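Local coordinates for iron-binding protein (Staphylococcus epidermidis, PDB 4M7O) that probably binds iron, possibly as a chelate, and probably hands it to a membrane transporter, as periplasmic-type solute-binding proteins do, at residues 33-38 with 120-125; 106-111 with 127-132; 46-51 with 57-62; 81-86 with 95-100; 65-70 with 87-92. All blocks are in the same frame, centred on the assembly; numbering follows the deposited sequence.

Contact 1 of 5, residues 33-38 with 120-125; sequences TEILYR and YDTFKS
I35 and F123 meet where helix 30-38 lies against helix 116-129, a worked example of helix packing in which these turns of the two helices meet through three side chains. The isoleucine brings its longer branch: CG1 stands anti to the carbonyl carbon (chi1 -66°), and with chi2 close to trans the branch runs on to place CD1 at its far end. That methyl rests 3.6 Å from F123 CE1 and 3.7 Å from F123 CD1, while I35 CG1 follows behind at 3.7 Å from F123 CE1. Two carbons of the same branch therefore lie near the CD1 and CE1 atoms of F123, approaching the ring obliquely, and the two side chains cross at about a right angle. F123 itself leaves its helix with CG on the side of the backbone N, and it also touches L139 of helix 133-152. T122 adds a lighter touch, its OG1 lying 4.0 Å from I35 CD1. That hydroxyl is hydrogen-bonded to T119 O in its own helix, and I126 of the same helix gives I35 a further apolar neighbour. Both helices pack on the same face of the parallel sheet, where L36 and I126 each touch L84. With the T122 hydroxyl satisfied locally, the contact rests on dispersion and on the exclusion of water from a buried apolar surface, with no directional bond between these two segments.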
# COMPACT_ATOMS: atom_id res chain seq x y z
N THR A 33 0.99 -11.43 5.00
CA THR A 33 2.10 -12.31 5.36
C THR A 33 3.08 -11.59 6.27
O THR A 33 3.56 -12.18 7.25
CB THR A 33 2.84 -12.80 4.13
OG1 THR A 33 1.91 -13.50 3.27
CG2 THR A 33 3.97 -13.76 4.52
N GLU A 34 3.37 -10.33 5.98
CA GLU A 34 4.33 -9.58 6.79
C GLU A 34 3.83 -9.43 8.22
O GLU A 34 4.61 -9.55 9.17
CB GLU A 34 4.61 -8.20 6.16
CG GLU A 34 5.38 -8.28 4.85
CD GLU A 34 5.91 -6.91 4.41
OE1 GLU A 34 6.33 -6.12 5.29
OE2 GLU A 34 5.91 -6.65 3.19
N ILE A 35 2.54 -9.17 8.36
CA ILE A 35 1.93 -8.95 9.66
C ILE A 35 1.93 -10.24 10.48
O ILE A 35 2.23 -10.23 11.68
CB ILE A 35 0.48 -8.45 9.52
CG1 ILE A 35 0.45 -7.05 8.87
CG2 ILE A 35 -0.23 -8.44 10.87
CD1 ILE A 35 -0.94 -6.61 8.44
N LEU A 36 1.58 -11.35 9.84
CA LEU A 36 1.58 -12.67 10.49
C LEU A 36 2.95 -13.00 11.07
O LEU A 36 3.06 -13.50 12.19
CB LEU A 36 1.15 -13.76 9.51
CG LEU A 36 -0.35 -13.79 9.22
CD1 LEU A 36 -0.67 -14.76 8.06
CD2 LEU A 36 -1.09 -14.20 10.50
N TYR A 37 4.00 -12.73 10.29
CA TYR A 37 5.36 -12.98 10.75
C TYR A 37 5.68 -12.09 11.94
O TYR A 37 6.30 -12.54 12.90
CB TYR A 37 6.38 -12.77 9.62
CG TYR A 37 6.80 -14.04 8.91
CD1 TYR A 37 6.05 -14.56 7.88
CD2 TYR A 37 7.97 -14.69 9.26
CE1 TYR A 37 6.44 -15.69 7.22
CE2 TYR A 37 8.36 -15.84 8.61
CZ TYR A 37 7.59 -16.34 7.59
OH TYR A 37 7.97 -17.48 6.94
N ARG A 38 5.25 -10.82 11.89
CA ARG A 38 5.57 -9.89 12.98
C ARG A 38 4.78 -10.23 14.25
O ARG A 38 5.12 -9.80 15.35
CB ARG A 38 5.35 -8.43 12.56
CG ARG A 38 6.38 -7.89 11.55
CD ARG A 38 7.81 -7.86 12.12
NE ARG A 38 7.89 -7.05 13.33
CZ ARG A 38 7.93 -5.72 13.36
NH1 ARG A 38 7.90 -5.02 12.23
NH2 ARG A 38 8.00 -5.07 14.51
N TYR A 120 -2.96 0.34 11.15
CA TYR A 120 -2.88 -0.07 12.54
C TYR A 120 -4.11 -0.87 12.90
O TYR A 120 -4.02 -1.88 13.60
CB TYR A 120 -2.78 1.14 13.48
CG TYR A 120 -1.54 2.00 13.29
CD1 TYR A 120 -0.37 1.48 12.73
CD2 TYR A 120 -1.54 3.33 13.68
CE1 TYR A 120 0.76 2.29 12.56
CE2 TYR A 120 -0.42 4.13 13.52
CZ TYR A 120 0.72 3.61 12.97
OH TYR A 120 1.81 4.44 12.83
N ASP A 121 -5.27 -0.43 12.40
CA ASP A 121 -6.51 -1.17 12.61
C ASP A 121 -6.36 -2.62 12.19
O ASP A 121 -6.76 -3.51 12.93
CB ASP A 121 -7.69 -0.55 11.86
CG ASP A 121 -8.24 0.68 12.54
OD1 ASP A 121 -7.85 0.96 13.70
OD2 ASP A 121 -9.07 1.37 11.91
N THR A 122 -5.80 -2.87 11.01
CA THR A 122 -5.70 -4.27 10.56
C THR A 122 -4.72 -5.07 11.39
O THR A 122 -4.87 -6.29 11.53
CB THR A 122 -5.33 -4.40 9.07
OG1 THR A 122 -3.96 -4.02 8.89
CG2 THR A 122 -6.25 -3.54 8.19
N PHE A 123 -3.71 -4.40 11.95
CA PHE A 123 -2.77 -5.10 12.83
C PHE A 123 -3.57 -5.69 13.98
O PHE A 123 -3.45 -6.87 14.28
CB PHE A 123 -1.70 -4.17 13.39
CG PHE A 123 -0.74 -3.64 12.35
CD1 PHE A 123 -0.84 -4.01 11.02
CD2 PHE A 123 0.27 -2.75 12.72
CE1 PHE A 123 0.04 -3.52 10.06
CE2 PHE A 123 1.16 -2.26 11.76
CZ PHE A 123 1.05 -2.64 10.43
N LYS A 124 -4.38 -4.85 14.62
CA LYS A 124 -5.20 -5.27 15.74
C LYS A 124 -6.24 -6.33 15.36
O LYS A 124 -6.49 -7.25 16.13
CB LYS A 124 -5.92 -4.07 16.38
CG LYS A 124 -5.01 -3.15 17.17
N SER A 125 -6.84 -6.18 14.18
CA SER A 125 -7.86 -7.13 13.73
C SER A 125 -7.27 -8.51 13.57
O SER A 125 -7.85 -9.50 14.03
CB SER A 125 -8.47 -6.68 12.40
OG SER A 125 -9.41 -5.65 12.61

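Contact 2 of 5, residues 106-111 with 127-132; sequences KVVYVK and GQLTDR
L129 and V108 reach toward each other, tip to tip, where the end of helix 116-129 faces strand 106-110. The methyl L129 CD2 comes to 3.9 Å from V108 CG2, the valine branch that lies beside its own backbone N. The other leucine methyl turns to a different partner: L129 CD1 lies 4.1 Å from K106 CE. Here the two side chains slide past each other in opposite directions, and the lysine chain, bent at chi2 (76°) and then straight, brings CE to the leucine. One forked side chain thus divides its methyls between alternate residues of the strand, whose side chains point to the same face. The contact is apolar and lies near the surface. Strand 106-110 is an outermost strand of the five-stranded parallel sheet and is hydrogen-bonded to strand 82-86, whose L84 also touches L129; helix 116-129 covers this face, while V107 and Y109 turn to helix 94-102.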
# COMPACT_ATOMS: atom_id res chain seq x y z
N LYS A 106 -12.02 -21.27 7.61
CA LYS A 106 -12.24 -19.89 8.00
C LYS A 106 -11.59 -18.97 6.96
O LYS A 106 -10.39 -19.05 6.73
CB LYS A 106 -11.64 -19.64 9.39
CG LYS A 106 -11.72 -18.20 9.91
CD LYS A 106 -13.12 -17.82 10.38
CE LYS A 106 -13.13 -16.38 10.93
NZ LYS A 106 -14.46 -15.97 11.44
N VAL A 107 -12.40 -18.15 6.29
CA VAL A 107 -11.88 -17.27 5.25
C VAL A 107 -12.11 -15.81 5.63
O VAL A 107 -13.25 -15.39 5.83
CB VAL A 107 -12.56 -17.54 3.89
CG1 VAL A 107 -12.05 -16.55 2.84
CG2 VAL A 107 -12.33 -18.99 3.46
N VAL A 108 -11.02 -15.05 5.72
CA VAL A 108 -11.10 -13.66 6.16
C VAL A 108 -10.51 -12.69 5.15
O VAL A 108 -9.41 -12.90 4.64
CB VAL A 108 -10.41 -13.47 7.53
CG1 VAL A 108 -10.40 -11.99 7.92
CG2 VAL A 108 -11.13 -14.29 8.59
N TYR A 109 -11.26 -11.63 4.87
CA TYR A 109 -10.79 -10.56 3.99
C TYR A 109 -10.40 -9.33 4.80
O TYR A 109 -11.26 -8.56 5.22
CB TYR A 109 -11.88 -10.19 2.98
CG TYR A 109 -12.26 -11.33 2.06
CD1 TYR A 109 -11.50 -11.61 0.93
CD2 TYR A 109 -13.38 -12.12 2.31
CE1 TYR A 109 -11.84 -12.65 0.08
CE2 TYR A 109 -13.73 -13.17 1.46
CZ TYR A 109 -12.94 -13.43 0.35
OH TYR A 109 -13.26 -14.45 -0.51
N VAL A 110 -9.10 -9.14 5.00
CA VAL A 110 -8.62 -7.99 5.76
C VAL A 110 -8.96 -6.70 5.02
O VAL A 110 -8.70 -6.58 3.82
CB VAL A 110 -7.11 -8.05 5.98
CG1 VAL A 110 -6.65 -6.88 6.83
CG2 VAL A 110 -6.73 -9.38 6.64
N LYS A 111 -9.55 -5.74 5.72
CA LYS A 111 -10.00 -4.52 5.06
C LYS A 111 -8.85 -3.80 4.35
O LYS A 111 -7.70 -3.87 4.78
CB LYS A 111 -10.73 -3.59 6.05
CG LYS A 111 -9.86 -2.51 6.67
CD LYS A 111 -10.69 -1.32 7.13
N GLY A 127 -4.51 -9.53 14.92
CA GLY A 127 -4.10 -9.95 16.25
C GLY A 127 -5.24 -10.60 17.00
O GLY A 127 -5.05 -11.63 17.65
N GLN A 128 -6.43 -10.02 16.92
CA GLN A 128 -7.56 -10.58 17.66
C GLN A 128 -8.05 -11.87 17.02
O GLN A 128 -8.49 -12.78 17.71
CB GLN A 128 -8.69 -9.57 17.77
CG GLN A 128 -9.89 -10.09 18.53
CD GLN A 128 -10.84 -8.99 18.94
OE1 GLN A 128 -10.72 -7.85 18.46
NE2 GLN A 128 -11.78 -9.30 19.83
N LEU A 129 -7.95 -11.94 15.70
CA LEU A 129 -8.37 -13.12 14.95
C LEU A 129 -7.54 -14.34 15.32
O LEU A 129 -8.07 -15.43 15.52
CB LEU A 129 -8.28 -12.84 13.44
CG LEU A 129 -8.44 -14.03 12.49
CD1 LEU A 129 -9.83 -14.64 12.58
CD2 LEU A 129 -8.11 -13.65 11.05
N THR A 130 -6.23 -14.14 15.44
CA THR A 130 -5.27 -15.22 15.68
C THR A 130 -4.85 -15.36 17.13
O THR A 130 -3.86 -16.04 17.42
CB THR A 130 -3.97 -14.99 14.89
OG1 THR A 130 -3.37 -13.75 15.31
CG2 THR A 130 -4.25 -14.93 13.41
N ASP A 131 -5.57 -14.69 18.03
CA ASP A 131 -5.23 -14.72 19.46
C ASP A 131 -3.77 -14.34 19.68
O ASP A 131 -3.04 -14.99 20.42
CB ASP A 131 -5.53 -16.10 20.07
CG ASP A 131 -5.59 -16.07 21.58
OD1 ASP A 131 -5.79 -14.98 22.15
OD2 ASP A 131 -5.45 -17.14 22.21
N ARG A 132 -3.34 -13.27 19.03
CA ARG A 132 -2.00 -12.73 19.22
C ARG A 132 -2.11 -11.25 19.55
O ARG A 132 -1.39 -10.43 18.99
CB ARG A 132 -1.16 -12.94 17.96
CG ARG A 132 -1.06 -14.39 17.52
CD ARG A 132 -0.23 -15.20 18.49
NE ARG A 132 1.19 -14.89 18.35
CZ ARG A 132 2.15 -15.34 19.15
NH1 ARG A 132 1.86 -16.13 20.17
NH2 ARG A 132 3.40 -14.99 18.93

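Contact 3 of 5, residues 46-51 with 57-62; sequences VGVSTV and DVKKGK
The backbone oxygen T50 O accepts a hydrogen bond from K59 NZ at 2.6 Å, a short bond that ties the loop before strand 63-65 back to the residue just past strand 45-49. The ammonium does not lie on a lone pair: it stands above the carbonyl plane, 49° out of it. K59 reaches this point by a long chain that stays extended beyond CG, so that the lysine spans the distance from its turn, passing V48 on the way with K59 CG 4.1 Å from V48 CG2. V48 points its side chain at the loop and serves as the apolar centre of the contact. Its CG1 branch packs 3.6 Å from K62 CD, with the two side chains crossing obliquely, and V48 CG1 also lies 4.3 Å from V58 CG2. The K62 chain is straight until chi4 (53°), where it bends; K62 NZ is held both by V58 O, at 2.8 Å, and by the hydroxyl of Y37 on helix 30-38. On the strand side, S49 OG accepts from V51 N in an ST turn and is also hydrogen-bonded to D52. Two overlapping beta turns, D57 to K60 and K59 to K62, present both lysines. Each lays a methylene on V48 and gives its ammonium to a main-chain carbonyl, K62 also to Y37. A loop segment whose one branched apolar residue is V58 thus meets the strand largely through lysine methylenes and an N-H...O bond.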
# COMPACT_ATOMS: atom_id res chain seq x y z
N VAL A 46 1.27 -22.13 5.92
CA VAL A 46 1.58 -23.26 5.03
C VAL A 46 1.62 -22.83 3.57
O VAL A 46 2.16 -23.54 2.71
CB VAL A 46 0.58 -24.45 5.17
CG1 VAL A 46 0.74 -25.11 6.52
CG2 VAL A 46 -0.85 -23.97 5.00
N GLY A 47 1.03 -21.67 3.29
CA GLY A 47 0.95 -21.15 1.94
C GLY A 47 1.00 -19.63 1.89
O GLY A 47 0.48 -18.93 2.79
N VAL A 48 1.61 -19.11 0.84
CA VAL A 48 1.63 -17.66 0.61
C VAL A 48 1.31 -17.44 -0.84
O VAL A 48 1.07 -18.40 -1.57
CB VAL A 48 3.01 -17.06 0.95
CG1 VAL A 48 3.26 -17.13 2.44
CG2 VAL A 48 4.11 -17.81 0.20
N SER A 49 1.30 -16.19 -1.28
CA SER A 49 1.00 -15.94 -2.68
C SER A 49 2.29 -15.95 -3.49
O SER A 49 3.39 -15.88 -2.95
CB SER A 49 0.29 -14.60 -2.86
OG SER A 49 1.22 -13.54 -2.96
N THR A 50 2.14 -16.03 -4.81
CA THR A 50 3.29 -16.09 -5.69
C THR A 50 4.08 -14.80 -5.73
O THR A 50 5.18 -14.76 -6.28
CB THR A 50 2.83 -16.39 -7.11
OG1 THR A 50 1.69 -15.56 -7.38
CG2 THR A 50 2.45 -17.87 -7.24
N VAL A 51 3.52 -13.73 -5.16
CA VAL A 51 4.22 -12.45 -5.13
C VAL A 51 4.70 -12.03 -3.74
O VAL A 51 5.14 -10.91 -3.55
CB VAL A 51 3.38 -11.31 -5.77
CG1 VAL A 51 3.16 -11.59 -7.26
CG2 VAL A 51 2.04 -11.14 -5.04
N ASP A 57 13.28 -15.22 2.09
CA ASP A 57 12.99 -16.65 1.99
C ASP A 57 11.59 -17.02 2.49
O ASP A 57 11.36 -18.16 2.87
CB ASP A 57 14.03 -17.48 2.75
CG ASP A 57 15.44 -17.27 2.23
OD1 ASP A 57 15.59 -16.73 1.11
OD2 ASP A 57 16.41 -17.67 2.93
N VAL A 58 10.65 -16.07 2.49
CA VAL A 58 9.30 -16.37 2.98
C VAL A 58 8.64 -17.52 2.22
O VAL A 58 7.86 -18.29 2.79
CB VAL A 58 8.38 -15.13 2.95
CG1 VAL A 58 8.21 -14.60 1.52
CG2 VAL A 58 7.03 -15.45 3.57
N LYS A 59 8.98 -17.66 0.94
CA LYS A 59 8.32 -18.65 0.08
C LYS A 59 8.83 -20.08 0.29
O LYS A 59 8.14 -21.03 -0.06
CB LYS A 59 8.49 -18.26 -1.38
CG LYS A 59 7.63 -17.10 -1.85
CD LYS A 59 8.04 -16.73 -3.27
CE LYS A 59 6.93 -16.05 -4.03
NZ LYS A 59 7.36 -15.85 -5.44
N LYS A 60 10.03 -20.22 0.83
CA LYS A 60 10.64 -21.54 1.02
C LYS A 60 9.92 -22.35 2.09
O LYS A 60 9.62 -21.84 3.19
CB LYS A 60 12.13 -21.41 1.34
CG LYS A 60 12.91 -20.69 0.23
CD LYS A 60 14.40 -20.60 0.54
N GLY A 61 9.63 -23.61 1.78
CA GLY A 61 8.91 -24.46 2.71
C GLY A 61 7.44 -24.08 2.83
O GLY A 61 6.79 -24.38 3.84
N LYS A 62 6.91 -23.43 1.79
CA LYS A 62 5.48 -23.07 1.73
C LYS A 62 4.87 -23.39 0.37
O LYS A 62 5.58 -23.41 -0.64
CB LYS A 62 5.28 -21.57 2.02
CG LYS A 62 5.84 -21.10 3.35
CD LYS A 62 5.30 -19.73 3.74
CE LYS A 62 5.81 -19.33 5.11
NZ LYS A 62 7.30 -19.41 5.24

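Contact 4 of 5, residues 81-86 with 95-100; sequences DLILAH and KVLKSL
I83 carries CG1 anti to the carbonyl carbon (chi1 -59°) and continues nearly trans, and L97 sets its CG on the equivalent side (chi1 -63°); together these torsions bring their ends into contact between strand 82-86 and helix 94-102. The two elements open a beta-alpha-beta unit completed by strand 106-110, in which the helix returns over one face of the parallel sheet. Helix segment 95-100 runs back nearly antiparallel to the strand, at 157° between directions and with the axes 10.9 Å apart. Such a separation is bridged wholly by side chains. I83 and A85, alternate residues of the strand, both point at the helix, which answers with L97 and L100, almost one turn apart. The isoleucine and L97 cross at a slant, and L97 CD2 is shared between two branches of I83, being 3.9 Å from I83 CD1 and 4.0 Å from I83 CG2. Against L100 the isoleucine stands at about a right angle. The intervening L84 faces the other side of the sheet, where it meets I126 of helix 116-129, so the strand is covered on both faces. Beyond the contact, L97 also touches Y109 of strand 106-110, and L100 touches I76 of helix 72-77. All four residues that meet here are buried and apolar. The other methyl of L97, CD1, lies 4.1 Å from A85 CB, and I83 CD1 rests 3.8 Å from L100 CG.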
# COMPACT_ATOMS: atom_id res chain seq x y z
N ASP A 81 -6.62 -24.14 8.00
CA ASP A 81 -7.69 -23.81 8.93
C ASP A 81 -7.98 -22.31 8.90
O ASP A 81 -8.98 -21.85 9.45
CB ASP A 81 -7.37 -24.28 10.36
CG ASP A 81 -5.97 -23.85 10.82
OD1 ASP A 81 -5.34 -22.99 10.16
OD2 ASP A 81 -5.51 -24.38 11.85
N LEU A 82 -7.11 -21.55 8.24
CA LEU A 82 -7.35 -20.12 8.03
C LEU A 82 -6.80 -19.67 6.69
O LEU A 82 -5.64 -19.95 6.36
CB LEU A 82 -6.71 -19.29 9.14
CG LEU A 82 -6.80 -17.77 8.95
CD1 LEU A 82 -8.25 -17.32 9.07
CD2 LEU A 82 -5.91 -17.03 9.94
N ILE A 83 -7.63 -18.99 5.90
CA ILE A 83 -7.12 -18.33 4.70
C ILE A 83 -7.30 -16.83 4.88
O ILE A 83 -8.42 -16.32 4.92
CB ILE A 83 -7.87 -18.74 3.44
CG1 ILE A 83 -7.75 -20.25 3.22
CG2 ILE A 83 -7.33 -17.97 2.23
CD1 ILE A 83 -8.66 -20.76 2.12
N LEU A 84 -6.17 -16.14 4.99
CA LEU A 84 -6.19 -14.74 5.32
C LEU A 84 -5.99 -13.94 4.04
O LEU A 84 -4.85 -13.79 3.55
CB LEU A 84 -5.09 -14.45 6.35
CG LEU A 84 -5.12 -13.05 6.96
CD1 LEU A 84 -6.46 -12.81 7.63
CD2 LEU A 84 -3.97 -12.87 7.95
N ALA A 85 -7.09 -13.42 3.50
CA ALA A 85 -7.05 -12.69 2.24
C ALA A 85 -7.28 -11.20 2.49
O ALA A 85 -7.29 -10.74 3.63
CB ALA A 85 -8.09 -13.24 1.26
N HIS A 86 -7.50 -10.46 1.41
CA HIS A 86 -7.60 -9.00 1.48
C HIS A 86 -8.88 -8.54 0.82
O HIS A 86 -9.34 -9.16 -0.14
CB HIS A 86 -6.40 -8.41 0.75
CG HIS A 86 -6.08 -7.01 1.14
ND1 HIS A 86 -6.32 -5.93 0.32
CD2 HIS A 86 -5.49 -6.51 2.26
CE1 HIS A 86 -5.91 -4.82 0.92
NE2 HIS A 86 -5.40 -5.15 2.10
N LYS A 95 -14.33 -15.71 -5.87
CA LYS A 95 -14.99 -16.71 -6.70
C LYS A 95 -14.58 -18.12 -6.29
O LYS A 95 -15.38 -19.05 -6.34
CB LYS A 95 -14.62 -16.50 -8.17
CG LYS A 95 -14.95 -15.12 -8.74
CD LYS A 95 -14.38 -14.98 -10.16
CE LYS A 95 -14.59 -13.60 -10.74
NZ LYS A 95 -16.02 -13.29 -11.03
N VAL A 96 -13.31 -18.27 -5.92
CA VAL A 96 -12.76 -19.57 -5.56
C VAL A 96 -12.86 -19.82 -4.05
O VAL A 96 -13.20 -20.92 -3.63
CB VAL A 96 -11.29 -19.70 -6.04
CG1 VAL A 96 -10.69 -21.04 -5.63
CG2 VAL A 96 -11.20 -19.48 -7.55
N LEU A 97 -12.57 -18.80 -3.25
CA LEU A 97 -12.57 -18.97 -1.80
C LEU A 97 -13.95 -19.33 -1.24
O LEU A 97 -14.03 -19.96 -0.19
CB LEU A 97 -12.02 -17.72 -1.10
CG LEU A 97 -10.56 -17.41 -1.42
CD1 LEU A 97 -10.14 -16.08 -0.82
CD2 LEU A 97 -9.63 -18.54 -0.96
N LYS A 98 -15.02 -18.93 -1.92
CA LYS A 98 -16.37 -19.27 -1.49
C LYS A 98 -16.53 -20.77 -1.31
O LYS A 98 -17.22 -21.23 -0.41
CB LYS A 98 -17.42 -18.75 -2.48
CG LYS A 98 -17.71 -17.26 -2.36
N SER A 99 -15.87 -21.54 -2.18
CA SER A 99 -15.85 -22.99 -2.07
C SER A 99 -15.18 -23.45 -0.78
O SER A 99 -15.71 -24.30 -0.07
CB SER A 99 -15.14 -23.61 -3.27
OG SER A 99 -15.89 -23.41 -4.45
N LEU A 100 -14.02 -22.89 -0.47
CA LEU A 100 -13.29 -23.26 0.74
C LEU A 100 -14.12 -22.99 1.99
O LEU A 100 -14.25 -23.85 2.87
CB LEU A 100 -11.94 -22.54 0.81
CG LEU A 100 -10.74 -23.21 0.12
CD1 LEU A 100 -10.29 -24.44 0.91
CD2 LEU A 100 -11.05 -23.59 -1.33

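Contact 5 of 5, residues 65-70 with 87-92; sequences FDAMNL and ESQKNS
M68, present as selenomethionine, and S92 make the one touch, A67 and Q89 the other, where the loops following strands 63-65 and 82-86 come together. Both are van der Waals contacts. The chain of M68 leaves its backbone away from the other loop but bends at chi2 (-61°) and chi3, curling back until M68 SE lies 3.7 Å from S92 OG and 3.9 Å from S92 CB. A67 needs no such detour: its CB points across and meets Q89 NE2 at 3.5 Å. The hydrogen bonds are made within each loop or to other parts of the chain. D66 OD1 accepts from M68 N in an Asx turn, met from above the carboxylate plane, and D66 to N69 forms a type I turn. Q89 is fixed at both ends of its amide, NE2 giving to L28 O and OE1 accepting from H86 N. The two loops touch at the carboxyl ends of strands separated in the sheet by 45-49 and 25-27, and lead respectively into helices 72-77 and 94-102, with L70 packing on V96 and L97 of the latter.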
# COMPACT_ATOMS: atom_id res chain seq x y z
N PHE A 65 0.46 -19.72 -4.01
CA PHE A 65 -0.81 -19.60 -4.71
C PHE A 65 -0.85 -18.33 -5.54
O PHE A 65 -0.37 -17.27 -5.11
CB PHE A 65 -1.96 -19.61 -3.71
CG PHE A 65 -2.05 -20.89 -2.94
CD1 PHE A 65 -2.63 -22.01 -3.51
CD2 PHE A 65 -1.52 -20.99 -1.66
CE1 PHE A 65 -2.70 -23.22 -2.81
CE2 PHE A 65 -1.59 -22.21 -0.95
CZ PHE A 65 -2.18 -23.32 -1.53
N ASP A 66 -1.40 -18.44 -6.75
CA ASP A 66 -1.64 -17.28 -7.59
C ASP A 66 -2.99 -16.73 -7.19
O ASP A 66 -4.01 -17.33 -7.52
CB ASP A 66 -1.67 -17.69 -9.06
CG ASP A 66 -1.72 -16.50 -10.00
OD1 ASP A 66 -2.06 -15.37 -9.56
OD2 ASP A 66 -1.40 -16.71 -11.19
N ALA A 67 -3.01 -15.60 -6.49
CA ALA A 67 -4.26 -15.02 -5.99
C ALA A 67 -5.22 -14.63 -7.11
O ALA A 67 -6.43 -14.49 -6.87
CB ALA A 67 -3.97 -13.83 -5.11
N MSE A 68 -4.69 -14.44 -8.32
CA MSE A 68 -5.53 -14.05 -9.45
C MSE A 68 -6.05 -15.27 -10.19
O MSE A 68 -7.04 -15.18 -10.92
CB MSE A 68 -4.76 -13.14 -10.42
CG MSE A 68 -4.52 -11.74 -9.88
SE MSE A 68 -6.19 -10.78 -9.51
CE MSE A 68 -6.97 -10.88 -11.29
N ASN A 69 -5.39 -16.40 -9.98
CA ASN A 69 -5.75 -17.63 -10.67
C ASN A 69 -5.71 -18.81 -9.71
O ASN A 69 -4.95 -19.76 -9.91
CB ASN A 69 -4.81 -17.84 -11.86
CG ASN A 69 -4.90 -16.71 -12.91
OD1 ASN A 69 -3.94 -15.95 -13.11
ND2 ASN A 69 -6.06 -16.61 -13.58
N LEU A 70 -6.51 -18.75 -8.64
CA LEU A 70 -6.38 -19.69 -7.52
C LEU A 70 -6.76 -21.11 -7.89
O LEU A 70 -7.83 -21.35 -8.45
CB LEU A 70 -7.23 -19.24 -6.33
CG LEU A 70 -6.65 -18.12 -5.46
CD1 LEU A 70 -7.63 -17.76 -4.35
CD2 LEU A 70 -5.31 -18.52 -4.86
N GLU A 87 -9.46 -7.45 1.32
CA GLU A 87 -10.68 -6.89 0.73
C GLU A 87 -10.52 -6.65 -0.76
O GLU A 87 -11.45 -6.86 -1.53
CB GLU A 87 -11.09 -5.59 1.44
CG GLU A 87 -12.45 -5.05 1.02
CD GLU A 87 -12.77 -3.68 1.61
OE1 GLU A 87 -11.97 -3.18 2.44
OE2 GLU A 87 -13.81 -3.11 1.25
N SER A 88 -9.32 -6.25 -1.19
CA SER A 88 -9.10 -5.96 -2.62
C SER A 88 -9.26 -7.19 -3.52
O SER A 88 -9.33 -7.05 -4.75
CB SER A 88 -7.71 -5.34 -2.84
OG SER A 88 -6.68 -6.22 -2.41
N GLN A 89 -9.36 -8.37 -2.92
CA GLN A 89 -9.40 -9.64 -3.64
C GLN A 89 -10.77 -10.30 -3.65
O GLN A 89 -10.93 -11.37 -4.24
CB GLN A 89 -8.41 -10.65 -3.02
CG GLN A 89 -6.95 -10.22 -3.12
CD GLN A 89 -6.03 -11.06 -2.27
OE1 GLN A 89 -6.36 -11.42 -1.13
NE2 GLN A 89 -4.86 -11.38 -2.81
N LYS A 90 -11.75 -9.69 -2.99
CA LYS A 90 -13.10 -10.27 -2.97
C LYS A 90 -13.64 -10.61 -4.36
O LYS A 90 -14.25 -11.66 -4.56
CB LYS A 90 -14.10 -9.37 -2.23
CG LYS A 90 -13.92 -9.33 -0.72
CD LYS A 90 -15.14 -8.68 -0.06
CE LYS A 90 -14.87 -8.31 1.40
NZ LYS A 90 -16.01 -7.55 1.97
N ASN A 91 -13.39 -9.72 -5.33
CA ASN A 91 -13.96 -9.89 -6.67
C ASN A 91 -13.21 -10.83 -7.62
O ASN A 91 -13.72 -11.18 -8.68
CB ASN A 91 -14.18 -8.53 -7.33
CG ASN A 91 -15.22 -7.71 -6.60
OD1 ASN A 91 -16.25 -8.24 -6.19
ND2 ASN A 91 -14.95 -6.42 -6.42
N SER A 92 -12.00 -11.23 -7.24
CA SER A 92 -11.24 -12.18 -8.05
C SER A 92 -11.02 -13.49 -7.31
O SER A 92 -11.47 -14.55 -7.75
CB SER A 92 -9.91 -11.57 -8.50
OG SER A 92 -9.26 -10.95 -7.42

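The five contacts all belong to one lobe, built around a parallel sheet, and their chemistry follows the elements they join more than their depth. Contacts 1 and 4 are buried and apolar, contact 1 joining two helices and contact 4 a helix to a strand. Contact 2 is likewise apolar but superficial. It shares helix 116-129 with contact 1, and its strand is hydrogen-bonded to that of contact 4. Contacts 3 and 5 are partly buried and involve loops; of all five, contact 3 alone has a hydrogen bond between its segments. V48 and T50 of contact 3 pair with F65 of contact 5, continuing the pairing of strands 45-49 and 63-65.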